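Local coordinates for protein formiminotetrahydrofolate cyclodeaminase (Thermotoga maritima, PDB 1O5H) that probably catalyses the cyclodeamination of 5-formiminotetrahydrofolate to 5,10-methenyltetrahydrofolate with release of ammonia, at residues 120-125 and 185-190. Numbering follows the deposited sequence.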
ATOM      1  N   VAL A 120      -2.240 -15.294 -11.007  1.00 34.64           N
ATOM      2  CA  VAL A 120      -1.241 -14.298 -10.686  1.00 32.64           C
ATOM      3  C   VAL A 120      -1.513 -13.650  -9.334  1.00 33.96           C
ATOM      4  O   VAL A 120      -0.670 -13.788  -8.433  1.00 33.26           O
ATOM      5  CB  VAL A 120      -1.065 -13.266 -11.780  1.00 32.61           C
ATOM      6  CG1 VAL A 120      -0.152 -12.154 -11.295  1.00 25.87           C
ATOM      7  CG2 VAL A 120      -0.504 -13.934 -13.005  1.00 27.06           C
ATOM      8  N   PRO A 121      -2.678 -13.012  -9.139  1.00 34.54           N
ATOM      9  CA  PRO A 121      -2.969 -12.406  -7.824  1.00 36.21           C
ATOM     10  C   PRO A 121      -2.982 -13.460  -6.728  1.00 37.75           C
ATOM     11  O   PRO A 121      -2.505 -13.204  -5.632  1.00 41.77           O
ATOM     12  CB  PRO A 121      -4.338 -11.743  -7.998  1.00 35.48           C
ATOM     13  CG  PRO A 121      -4.915 -12.261  -9.284  1.00 33.07           C
ATOM     14  CD  PRO A 121      -3.793 -12.833 -10.083  1.00 32.60           C
HETATM   15  N   MSE A 122      -3.473 -14.652  -7.039  1.00 37.93           N
HETATM   16  CA  MSE A 122      -3.404 -15.759  -6.103  1.00 38.41           C
HETATM   17  C   MSE A 122      -1.980 -15.907  -5.587  1.00 38.19           C
HETATM   18  O   MSE A 122      -1.758 -15.969  -4.377  1.00 37.83           O
HETATM   19  CB  MSE A 122      -3.888 -17.047  -6.778  1.00 38.63           C
HETATM   20  CG  MSE A 122      -4.246 -18.175  -5.821  1.00 45.55           C
HETATM   21 SE   MSE A 122      -5.291 -17.712  -4.204  1.00 58.65          SE
HETATM   22  CE  MSE A 122      -6.806 -17.136  -4.995  1.00 71.13           C
ATOM     23  N   ASP A 123      -1.018 -15.919  -6.507  1.00 39.63           N
ATOM     24  CA  ASP A 123       0.386 -16.048  -6.130  1.00 40.65           C
ATOM     25  C   ASP A 123       0.837 -14.884  -5.279  1.00 40.64           C
ATOM     26  O   ASP A 123       1.482 -15.094  -4.257  1.00 43.53           O
ATOM     27  CB  ASP A 123       1.269 -16.276  -7.347  1.00 38.68           C
ATOM     28  CG  ASP A 123       1.102 -17.690  -7.904  1.00 47.70           C
ATOM     29  OD1 ASP A 123       0.536 -18.532  -7.162  1.00 48.62           O
ATOM     30  OD2 ASP A 123       1.482 -18.067  -9.045  1.00 49.44           O
ATOM     31  N   VAL A 124       0.441 -13.668  -5.654  1.00 37.74           N
ATOM     32  CA  VAL A 124       0.768 -12.498  -4.853  1.00 34.28           C
ATOM     33  C   VAL A 124       0.285 -12.708  -3.439  1.00 35.66           C
ATOM     34  O   VAL A 124       1.024 -12.453  -2.486  1.00 38.46           O
ATOM     35  CB  VAL A 124       0.139 -11.203  -5.390  1.00 32.67           C
ATOM     36  CG1 VAL A 124       0.429 -10.073  -4.448  1.00 24.87           C
ATOM     37  CG2 VAL A 124       0.688 -10.874  -6.755  1.00 27.24           C
ATOM     38  N   ILE A 125      -0.942 -13.187  -3.294  1.00 33.44           N
ATOM     39  CA  ILE A 125      -1.493 -13.445  -1.966  1.00 34.34           C
ATOM     40  C   ILE A 125      -0.665 -14.448  -1.176  1.00 36.14           C
ATOM     41  O   ILE A 125      -0.493 -14.327   0.032  1.00 34.93           O
ATOM     42  CB  ILE A 125      -2.927 -13.949  -2.067  1.00 35.25           C
ATOM     43  CG1 ILE A 125      -3.858 -12.814  -2.478  1.00 37.27           C
ATOM     44  CG2 ILE A 125      -3.370 -14.508  -0.747  1.00 32.55           C
ATOM     45  CD1 ILE A 125      -5.261 -13.249  -2.791  1.00 34.47           C
ATOM     46  N   LEU A 185     -11.122 -20.734  -4.904  1.00 38.71           N
ATOM     47  CA  LEU A 185     -11.876 -20.069  -3.869  1.00 37.44           C
ATOM     48  C   LEU A 185     -11.483 -20.627  -2.529  1.00 37.78           C
ATOM     49  O   LEU A 185     -11.294 -19.892  -1.557  1.00 40.42           O
ATOM     50  CB  LEU A 185     -13.364 -20.254  -4.093  1.00 39.00           C
ATOM     51  CG  LEU A 185     -14.159 -19.066  -4.642  1.00 40.45           C
ATOM     52  CD1 LEU A 185     -13.717 -18.795  -6.003  1.00 44.54           C
ATOM     53  CD2 LEU A 185     -15.593 -19.450  -4.723  1.00 50.51           C
ATOM     54  N   GLU A 186     -11.343 -21.938  -2.485  1.00 37.74           N
ATOM     55  CA  GLU A 186     -10.913 -22.602  -1.286  1.00 39.38           C
ATOM     56  C   GLU A 186      -9.546 -22.114  -0.767  1.00 39.92           C
ATOM     57  O   GLU A 186      -9.418 -21.722   0.408  1.00 40.45           O
ATOM     58  CB  GLU A 186     -10.850 -24.078  -1.528  1.00 36.18           C
ATOM     59  CG  GLU A 186     -10.702 -24.818  -0.234  1.00 47.89           C
ATOM     60  CD  GLU A 186     -11.953 -24.695   0.590  1.00 57.42           C
ATOM     61  OE1 GLU A 186     -12.891 -25.486   0.341  1.00 81.31           O
ATOM     62  OE2 GLU A 186     -12.000 -23.804   1.456  1.00 44.30           O
ATOM     63  N   GLU A 187      -8.545 -22.141  -1.650  1.00 36.36           N
ATOM     64  CA  GLU A 187      -7.227 -21.624  -1.347  1.00 33.48           C
ATOM     65  C   GLU A 187      -7.317 -20.193  -0.861  1.00 34.01           C
ATOM     66  O   GLU A 187      -6.770 -19.821   0.159  1.00 34.58           O
ATOM     67  CB  GLU A 187      -6.386 -21.632  -2.601  1.00 32.58           C
ATOM     68  CG  GLU A 187      -4.918 -21.413  -2.297  1.00 38.11           C
ATOM     69  CD  GLU A 187      -4.035 -21.290  -3.532  1.00 34.29           C
ATOM     70  OE1 GLU A 187      -4.512 -21.500  -4.657  1.00 23.05           O
ATOM     71  OE2 GLU A 187      -2.838 -20.983  -3.364  1.00 52.03           O
ATOM     72  N   LEU A 188      -8.013 -19.366  -1.616  1.00 34.65           N
ATOM     73  CA  LEU A 188      -8.214 -17.992  -1.205  1.00 33.31           C
ATOM     74  C   LEU A 188      -8.710 -17.908   0.245  1.00 34.42           C
ATOM     75  O   LEU A 188      -8.257 -17.085   1.017  1.00 37.03           O
ATOM     76  CB  LEU A 188      -9.213 -17.346  -2.134  1.00 29.99           C
ATOM     77  CG  LEU A 188      -9.632 -15.944  -1.809  1.00 33.06           C
ATOM     78  CD1 LEU A 188      -8.406 -15.080  -1.587  1.00 36.52           C
ATOM     79  CD2 LEU A 188     -10.471 -15.416  -2.976  1.00 39.43           C
ATOM     80  N   GLU A 189      -9.634 -18.783   0.610  1.00 34.81           N
ATOM     81  CA  GLU A 189     -10.301 -18.737   1.901  1.00 32.92           C
ATOM     82  C   GLU A 189      -9.291 -18.947   3.025  1.00 35.10           C
ATOM     83  O   GLU A 189      -9.298 -18.251   4.058  1.00 36.52           O
ATOM     84  CB  GLU A 189     -11.340 -19.843   1.898  1.00 30.67           C
ATOM     85  CG  GLU A 189     -12.551 -19.549   2.740  1.00 35.75           C
ATOM     86  CD  GLU A 189     -13.616 -20.619   2.631  1.00 44.14           C
ATOM     87  OE1 GLU A 189     -13.325 -21.848   2.731  1.00 42.66           O
ATOM     88  OE2 GLU A 189     -14.768 -20.212   2.482  1.00 48.79           O
ATOM     89  N   GLU A 190      -8.414 -19.917   2.788  1.00 34.99           N
ATOM     90  CA  GLU A 190      -7.348 -20.293   3.688  1.00 33.30           C
ATOM     91  C   GLU A 190      -6.272 -19.242   3.800  1.00 34.24           C
ATOM     92  O   GLU A 190      -5.853 -18.901   4.907  1.00 37.46           O
ATOM     93  CB  GLU A 190      -6.692 -21.501   3.144  1.00 30.16           C
ATOM     94  CG  GLU A 190      -7.667 -22.511   2.661  1.00 32.47           C
ATOM     95  CD  GLU A 190      -7.369 -23.817   3.285  1.00 48.14           C
ATOM     96  OE1 GLU A 190      -7.352 -23.784   4.551  1.00 73.20           O
ATOM     97  OE2 GLU A 190      -7.122 -24.806   2.530  1.00 14.72           O
TER
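Met122 of segment 120-125 and Leu188 of segment 185-190 mark the register of two helices that run side by side in the same direction: their CA atoms are 7.2 Å apart, while the local axes come within 10.8 Å and diverge by 24°. At this fairly generous spacing the backbones do not meet, and side chains make the 190 Å² contact. Met122, modelled as selenomethionine, does much of this. Its CG stands anti to the backbone N (chi1 -163°), and bends at chi2 and chi3 bring the terminal CE against Leu188 CB at 3.7 Å. Leu188 in turn sends one branch toward the next turn of the partner helix, where its CD1 meets Ile125 CD1 at 3.8 Å, methyl against methyl. Glu187 passes Met122 in the opposite direction; its chain is extended beyond CG, which lays the carboxylate along the methionine shaft, with OE1 3.5 Å from Met122 CG and CD 3.9 Å from Met122 SE. The charge of Glu187 is met through OE2, which forms a salt bridge with Arg126 NE, one residue beyond segment 120-125 on the same helix as Met122. With an alanine at Glu187, Arg126 would probably lose this carboxylate partner and one flank of Met122 its cover. Ile125 extends the same interface to Gln191 and Ile195 farther along helix 178-206, and Val168 of helix 147-172 adds a third helix around Met122, which places the contact within the all-helical bundle of the subunit. Chemically, the join between helices 107-141 and 178-206 is therefore apolar at Met122, Ile125 and Leu188, and bordered by the Glu187 carboxylate, which packs against Met122 CG and SE while its charge is answered by Arg126, outside the two segments.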